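Local coordinates for protein 3-phosphoshikimate 1-carboxyvinyltransferase (Streptomyces sviceus, PDB 7M0O) that probably transfers the enolpyruvyl group of phosphoenolpyruvate to the 5-hydroxyl of shikimate-3-phosphate, a late step toward chorismate, at residues A[234-248]-A[270-283]. Numbering follows the deposited sequence. Where two conformers were deposited one is given.
Sequences ALTPGAEVTVPGLGT and VGADATTVRGTGEL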
ATOM      1  N   ALA A 234      -1.973  -9.167  21.357  1.00 11.19           N
ATOM      2  CA  ALA A 234      -1.079 -10.245  21.792  1.00  8.55           C
ATOM      3  C   ALA A 234      -0.428  -9.913  23.130  1.00 11.37           C
ATOM      4  O   ALA A 234      -0.147 -10.813  23.940  1.00 12.94           O
ATOM      5  CB  ALA A 234      -0.004 -10.484  20.728  1.00 11.95           C
ATOM      6  N   LEU A 235      -0.246  -8.627  23.396  1.00 11.52           N
ATOM      7  CA  LEU A 235       0.406  -8.157  24.608  1.00 13.48           C
ATOM      8  C   LEU A 235      -0.527  -8.160  25.809  1.00 13.46           C
ATOM      9  O   LEU A 235      -0.051  -8.142  26.948  1.00 18.43           O
ATOM     10  CB  LEU A 235       0.924  -6.746  24.361  1.00 14.60           C
ATOM     11  CG  LEU A 235       1.591  -5.978  25.485  1.00 14.47           C
ATOM     12  CD1 LEU A 235       2.874  -6.710  25.851  1.00 14.72           C
ATOM     13  CD2 LEU A 235       1.843  -4.583  24.991  1.00 13.46           C
ATOM     14  N   THR A 236      -1.835  -8.174  25.572  1.00 11.82           N
ATOM     15  CA  THR A 236      -2.851  -7.955  26.598  1.00 15.93           C
ATOM     16  C   THR A 236      -3.619  -9.247  26.859  1.00 13.57           C
ATOM     17  O   THR A 236      -4.426  -9.659  26.013  1.00 15.36           O
ATOM     18  CB  THR A 236      -3.810  -6.844  26.152  1.00 14.88           C
ATOM     19  OG1 THR A 236      -3.064  -5.686  25.730  1.00 13.24           O
ATOM     20  CG2 THR A 236      -4.782  -6.465  27.290  1.00 17.32           C
ATOM     21  N   PRO A 237      -3.450  -9.904  28.008  1.00 16.00           N
ATOM     22  CA  PRO A 237      -4.109 -11.206  28.211  1.00 13.47           C
ATOM     23  C   PRO A 237      -5.626 -11.084  28.166  1.00 12.49           C
ATOM     24  O   PRO A 237      -6.213 -10.195  28.785  1.00 18.23           O
ATOM     25  CB  PRO A 237      -3.607 -11.649  29.591  1.00 13.66           C
ATOM     26  CG  PRO A 237      -3.125 -10.398  30.252  1.00 24.46           C
ATOM     27  CD  PRO A 237      -2.599  -9.524  29.149  1.00 21.56           C
ATOM     28  N   GLY A 238      -6.248 -11.985  27.402  1.00 15.60           N
ATOM     29  CA  GLY A 238      -7.681 -11.978  27.204  1.00 18.09           C
ATOM     30  C   GLY A 238      -8.217 -10.976  26.197  1.00 19.10           C
ATOM     31  O   GLY A 238      -9.418 -11.009  25.903  1.00 20.96           O
ATOM     32  N   ALA A 239      -7.400 -10.057  25.685  1.00 16.93           N
ATOM     33  CA  ALA A 239      -7.920  -9.094  24.723  1.00 14.96           C
ATOM     34  C   ALA A 239      -8.011  -9.712  23.331  1.00 13.43           C
ATOM     35  O   ALA A 239      -7.168 -10.519  22.933  1.00 13.65           O
ATOM     36  CB  ALA A 239      -7.042  -7.847  24.679  1.00 18.38           C
ATOM     37  N   GLU A 240      -9.024  -9.304  22.565  1.00 15.88           N
ATOM     38  CA  GLU A 240      -9.140  -9.812  21.202  1.00 11.23           C
ATOM     39  C   GLU A 240      -9.303  -8.657  20.223  1.00 12.85           C
ATOM     40  O   GLU A 240      -9.997  -7.665  20.495  1.00 13.07           O
ATOM     41  CB  GLU A 240     -10.300 -10.865  21.068  1.00 22.58           C
ATOM     42  CG  GLU A 240     -11.707 -10.350  21.236  1.00 32.46           C
ATOM     43  CD  GLU A 240     -12.792 -11.454  21.190  1.00 21.74           C
ATOM     44  OE1 GLU A 240     -12.535 -12.629  21.551  1.00 22.53           O
ATOM     45  OE2 GLU A 240     -13.913 -11.107  20.782  1.00 31.86           O
ATOM     46  N   VAL A 241      -8.600  -8.774  19.101  1.00 11.91           N
ATOM     47  CA  VAL A 241      -8.713  -7.854  17.978  1.00 12.46           C
ATOM     48  C   VAL A 241      -8.980  -8.674  16.728  1.00 10.53           C
ATOM     49  O   VAL A 241      -8.226  -9.602  16.410  1.00 11.41           O
ATOM     50  CB  VAL A 241      -7.449  -6.991  17.805  1.00 13.39           C
ATOM     51  CG1 VAL A 241      -7.482  -6.257  16.456  1.00 15.35           C
ATOM     52  CG2 VAL A 241      -7.354  -5.987  18.950  1.00 12.08           C
ATOM     53  N   THR A 242     -10.057  -8.344  16.022  1.00 12.62           N
ATOM     54  CA  THR A 242     -10.315  -8.937  14.718  1.00  9.05           C
ATOM     55  C   THR A 242     -10.254  -7.854  13.650  1.00 13.18           C
ATOM     56  O   THR A 242     -10.827  -6.774  13.830  1.00 13.89           O
ATOM     57  CB  THR A 242     -11.682  -9.636  14.690  1.00 13.40           C
ATOM     58  OG1 THR A 242     -11.694 -10.670  15.689  1.00 11.30           O
ATOM     59  CG2 THR A 242     -11.934 -10.258  13.319  1.00 11.47           C
ATOM     60  N   VAL A 243      -9.574  -8.149  12.540  1.00 12.12           N
ATOM     61  CA  VAL A 243      -9.575  -7.264  11.374  1.00 11.61           C
ATOM     62  C   VAL A 243     -10.292  -7.937  10.211  1.00 10.92           C
ATOM     63  O   VAL A 243      -9.699  -8.791   9.527  1.00 13.02           O
ATOM     64  CB  VAL A 243      -8.146  -6.865  10.960  1.00 10.13           C
ATOM     65  CG1 VAL A 243      -8.184  -5.943   9.734  1.00 11.60           C
ATOM     66  CG2 VAL A 243      -7.411  -6.169  12.121  1.00 14.29           C
ATOM     67  N   PRO A 244     -11.557  -7.605   9.945  1.00 13.56           N
ATOM     68  CA  PRO A 244     -12.232  -8.210   8.792  1.00 14.89           C
ATOM     69  C   PRO A 244     -11.576  -7.749   7.500  1.00 10.39           C
ATOM     70  O   PRO A 244     -11.192  -6.584   7.363  1.00 15.33           O
ATOM     71  CB  PRO A 244     -13.677  -7.700   8.904  1.00 13.98           C
ATOM     72  CG  PRO A 244     -13.819  -7.121  10.290  1.00 17.29           C
ATOM     73  CD  PRO A 244     -12.425  -6.657  10.668  1.00 15.41           C
ATOM     74  N   GLY A 245     -11.472  -8.665   6.544  1.00 12.71           N
ATOM     75  CA  GLY A 245     -10.909  -8.359   5.243  1.00 16.96           C
ATOM     76  C   GLY A 245      -9.471  -8.784   5.073  1.00 18.06           C
ATOM     77  O   GLY A 245      -8.945  -8.716   3.951  1.00 15.68           O
ATOM     78  N   LEU A 246      -8.812  -9.198   6.155  1.00 14.60           N
ATOM     79  CA  LEU A 246      -7.492  -9.803   6.102  1.00 11.17           C
ATOM     80  C   LEU A 246      -7.677 -11.269   6.450  1.00 13.98           C
ATOM     81  O   LEU A 246      -7.989 -11.600   7.600  1.00 12.08           O
ATOM     82  CB  LEU A 246      -6.526  -9.120   7.074  1.00 14.84           C
ATOM     83  CG  LEU A 246      -6.064  -7.709   6.719  1.00 16.35           C
ATOM     84  CD1 LEU A 246      -5.056  -7.201   7.764  1.00 13.72           C
ATOM     85  CD2 LEU A 246      -5.460  -7.662   5.321  1.00 14.87           C
ATOM     86  N   GLY A 247      -7.521 -12.134   5.454  1.00 15.04           N
ATOM     87  CA  GLY A 247      -7.762 -13.550   5.624  1.00 13.23           C
ATOM     88  C   GLY A 247      -6.694 -14.400   4.973  1.00 15.70           C
ATOM     89  O   GLY A 247      -5.621 -13.896   4.617  1.00 15.05           O
ATOM     90  N   THR A 248      -6.991 -15.690   4.787  1.00 15.94           N
ATOM     91  CA  THR A 248      -5.978 -16.631   4.316  0.51 18.38           C
ATOM     92  C   THR A 248      -5.458 -16.266   2.932  1.00 19.68           C
ATOM     93  O   THR A 248      -4.280 -16.500   2.631  1.00 28.03           O
ATOM     94  CB  THR A 248      -6.535 -18.060   4.291  0.51 21.98           C
ATOM     95  OG1 THR A 248      -7.190 -18.353   5.530  0.51 21.12           O
ATOM     96  CG2 THR A 248      -5.406 -19.065   4.088  0.51 21.65           C
ATOM     97  N   VAL A 270      -6.441 -17.149  11.485  1.00 13.90           N
ATOM     98  CA  VAL A 270      -6.534 -16.525  10.172  1.00 14.98           C
ATOM     99  C   VAL A 270      -7.662 -17.240   9.435  1.00 15.57           C
ATOM    100  O   VAL A 270      -7.503 -18.378   8.978  1.00 16.54           O
ATOM    101  CB  VAL A 270      -5.209 -16.599   9.407  1.00 12.36           C
ATOM    102  CG1 VAL A 270      -5.374 -15.960   8.032  1.00 14.96           C
ATOM    103  CG2 VAL A 270      -4.118 -15.893  10.193  1.00 15.57           C
ATOM    104  N   GLY A 271      -8.821 -16.584   9.352  1.00 13.42           N
ATOM    105  CA  GLY A 271      -9.975 -17.149   8.686  1.00 12.96           C
ATOM    106  C   GLY A 271      -9.959 -16.825   7.204  1.00 18.60           C
ATOM    107  O   GLY A 271      -9.078 -16.129   6.705  1.00 16.56           O
ATOM    108  N   ALA A 272     -10.973 -17.335   6.495  1.00 15.44           N
ATOM    109  CA  ALA A 272     -11.091 -17.016   5.073  1.00 17.85           C
ATOM    110  C   ALA A 272     -11.268 -15.522   4.830  1.00 17.76           C
ATOM    111  O   ALA A 272     -10.763 -14.993   3.830  1.00 19.62           O
ATOM    112  CB  ALA A 272     -12.255 -17.788   4.454  1.00 18.85           C
ATOM    113  N   ASP A 273     -11.984 -14.819   5.722  1.00 16.42           N
ATOM    114  CA  ASP A 273     -12.359 -13.434   5.458  1.00 17.40           C
ATOM    115  C   ASP A 273     -11.993 -12.490   6.598  1.00 17.11           C
ATOM    116  O   ASP A 273     -12.428 -11.330   6.583  1.00 17.80           O
ATOM    117  CB  ASP A 273     -13.868 -13.313   5.185  1.00 20.20           C
ATOM    118  CG  ASP A 273     -14.336 -14.177   4.021  1.00 35.33           C
ATOM    119  OD1 ASP A 273     -13.735 -14.087   2.929  1.00 31.03           O
ATOM    120  OD2 ASP A 273     -15.312 -14.944   4.202  1.00 39.02           O
ATOM    121  N   ALA A 274     -11.224 -12.950   7.581  1.00 12.41           N
ATOM    122  CA  ALA A 274     -10.942 -12.135   8.764  1.00 10.98           C
ATOM    123  C   ALA A 274      -9.866 -12.841   9.572  1.00  8.39           C
ATOM    124  O   ALA A 274      -9.708 -14.055   9.474  1.00 11.69           O
ATOM    125  CB  ALA A 274     -12.187 -11.925   9.631  1.00 12.22           C
ATOM    126  N   THR A 275      -9.147 -12.063  10.400  1.00  9.46           N
ATOM    127  CA  THR A 275      -8.082 -12.577  11.259  1.00 12.95           C
ATOM    128  C   THR A 275      -8.302 -12.085  12.674  1.00  8.73           C
ATOM    129  O   THR A 275      -8.465 -10.883  12.890  1.00 10.41           O
ATOM    130  CB  THR A 275      -6.687 -12.126  10.778  1.00  9.18           C
ATOM    131  OG1 THR A 275      -6.379 -12.795   9.555  1.00 11.94           O
ATOM    132  CG2 THR A 275      -5.587 -12.511  11.791  1.00 12.24           C
ATOM    133  N   THR A 276      -8.258 -13.006  13.641  1.00  9.52           N
ATOM    134  CA  THR A 276      -8.431 -12.675  15.050  1.00 11.94           C
ATOM    135  C   THR A 276      -7.155 -13.006  15.814  1.00 10.35           C
ATOM    136  O   THR A 276      -6.618 -14.108  15.668  1.00 12.32           O
ATOM    137  CB  THR A 276      -9.613 -13.453  15.649  1.00 12.34           C
ATOM    138  OG1 THR A 276     -10.815 -13.153  14.919  1.00 14.02           O
ATOM    139  CG2 THR A 276      -9.802 -13.071  17.109  1.00 13.25           C
ATOM    140  N   VAL A 277      -6.667 -12.058  16.627  1.00  8.82           N
ATOM    141  CA  VAL A 277      -5.550 -12.296  17.539  1.00  7.76           C
ATOM    142  C   VAL A 277      -6.059 -12.112  18.963  1.00 10.34           C
ATOM    143  O   VAL A 277      -6.755 -11.137  19.251  1.00 10.63           O
ATOM    144  CB  VAL A 277      -4.370 -11.353  17.245  1.00  9.78           C
ATOM    145  CG1 VAL A 277      -3.312 -11.474  18.337  1.00  9.61           C
ATOM    146  CG2 VAL A 277      -3.775 -11.709  15.884  1.00  9.33           C
ATOM    147  N   ARG A 278      -5.744 -13.064  19.840  1.00 10.02           N
ATOM    148  CA  ARG A 278      -6.163 -13.001  21.236  1.00 13.13           C
ATOM    149  C   ARG A 278      -4.943 -13.183  22.127  1.00  8.94           C
ATOM    150  O   ARG A 278      -4.204 -14.159  21.970  1.00 11.57           O
ATOM    151  CB  ARG A 278      -7.213 -14.080  21.550  1.00 15.44           C
ATOM    152  CG  ARG A 278      -7.723 -14.042  22.982  1.00 18.01           C
ATOM    153  CD  ARG A 278      -8.746 -15.157  23.245  1.00 21.95           C
ATOM    154  NE  ARG A 278      -9.896 -15.046  22.356  1.00 34.58           N
ATOM    155  CZ  ARG A 278     -10.105 -15.824  21.300  1.00 34.37           C
ATOM    156  NH1 ARG A 278      -9.234 -16.780  20.988  1.00 43.22           N
ATOM    157  NH2 ARG A 278     -11.184 -15.637  20.549  1.00 32.07           N
ATOM    158  N   GLY A 279      -4.746 -12.253  23.064  1.00 10.65           N
ATOM    159  CA  GLY A 279      -3.658 -12.388  24.028  1.00 11.39           C
ATOM    160  C   GLY A 279      -3.939 -13.485  25.048  1.00 14.67           C
ATOM    161  O   GLY A 279      -5.064 -13.650  25.526  1.00 15.08           O
ATOM    162  N   THR A 280      -2.897 -14.244  25.382  1.00 12.57           N
ATOM    163  CA  THR A 280      -3.014 -15.358  26.317  1.00 13.35           C
ATOM    164  C   THR A 280      -2.253 -15.109  27.607  1.00 19.86           C
ATOM    165  O   THR A 280      -2.353 -15.923  28.530  1.00 23.89           O
ATOM    166  CB  THR A 280      -2.517 -16.657  25.681  1.00 19.71           C
ATOM    167  OG1 THR A 280      -1.107 -16.578  25.462  1.00 21.49           O
ATOM    168  CG2 THR A 280      -3.223 -16.903  24.359  1.00 15.44           C
ATOM    169  N   GLY A 281      -1.510 -13.999  27.698  1.00 17.88           N
ATOM    170  CA  GLY A 281      -0.592 -13.770  28.796  1.00 23.89           C
ATOM    171  C   GLY A 281       0.785 -14.363  28.581  1.00 22.22           C
ATOM    172  O   GLY A 281       1.727 -13.996  29.294  1.00 30.43           O
ATOM    173  N   GLU A 282       0.916 -15.289  27.639  1.00 36.97           N
ATOM    174  CA  GLU A 282       2.191 -15.880  27.267  1.00 30.32           C
ATOM    175  C   GLU A 282       2.761 -15.064  26.118  1.00 21.95           C
ATOM    176  O   GLU A 282       2.131 -14.967  25.059  1.00 21.06           O
ATOM    177  CB  GLU A 282       2.015 -17.346  26.864  1.00 28.51           C
ATOM    178  CG  GLU A 282       3.314 -18.134  26.740  1.00 33.51           C
ATOM    179  CD  GLU A 282       3.708 -18.833  28.036  1.00 44.53           C
ATOM    180  OE1 GLU A 282       2.809 -19.328  28.752  1.00 53.43           O
ATOM    181  OE2 GLU A 282       4.920 -18.873  28.350  1.00 42.70           O
ATOM    182  N   LEU A 283       3.930 -14.460  26.334  1.00 22.71           N
ATOM    183  CA  LEU A 283       4.663 -13.737  25.289  1.00 14.67           C
ATOM    184  C   LEU A 283       6.089 -14.265  25.317  1.00 16.02           C
ATOM    185  O   LEU A 283       6.917 -13.771  26.085  1.00 16.27           O
ATOM    186  CB  LEU A 283       4.618 -12.233  25.507  1.00 24.01           C
ATOM    187  CG  LEU A 283       4.665 -11.367  24.244  1.00 25.70           C
ATOM    188  CD1 LEU A 283       3.431 -11.559  23.395  1.00 16.89           C
ATOM    189  CD2 LEU A 283       4.826  -9.894  24.597  1.00 21.34           C
TER
HETATM  190  O   HOH W   1      -0.383 -13.613  23.931  1.00 11.52           O
HETATM  191  O   HOH W   2      -0.853 -11.575  26.537  1.00 17.48           O
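E240 OE1 meets the R278 guanidinium at its edge, in the guanidinium plane, 3.4 Å from NH2. The bond is weak, part of a salt bridge, with the two planes 58° apart. R278 NH1 pairs with E267 on the next strand. E240 and R278 lie on an antiparallel sheet of three strands, where edge strand 240-244 joins middle strand 274-278. The sheet belongs to one of the two globular halves of this EPSP synthase. On the same face as E240, T242 OG1 and T276 OG1 are 2.7 Å apart and hydrogen-bonded. Both hydroxyls sit beside their own backbone N (chi1 near -60°), which turns them to each other. The other face carries V241, V243, T275 and V277 and packs on helix 223-235, where F230 touches the last three. V277 CG1 reaches A234 CB (4.2 Å). Past the end of strand 240-244, L246 O accepts from T275 OG1 at 2.8 Å, the hydroxyl standing above the carbonyl plane. A valine in place of T275 would probably leave L246 O without this donor and the turn from V243 to L246 less firmly tied. At the other end, two waters bridge the segments: each donates to A234 O, and water 2 accepts from G281 N at 2.8 Å.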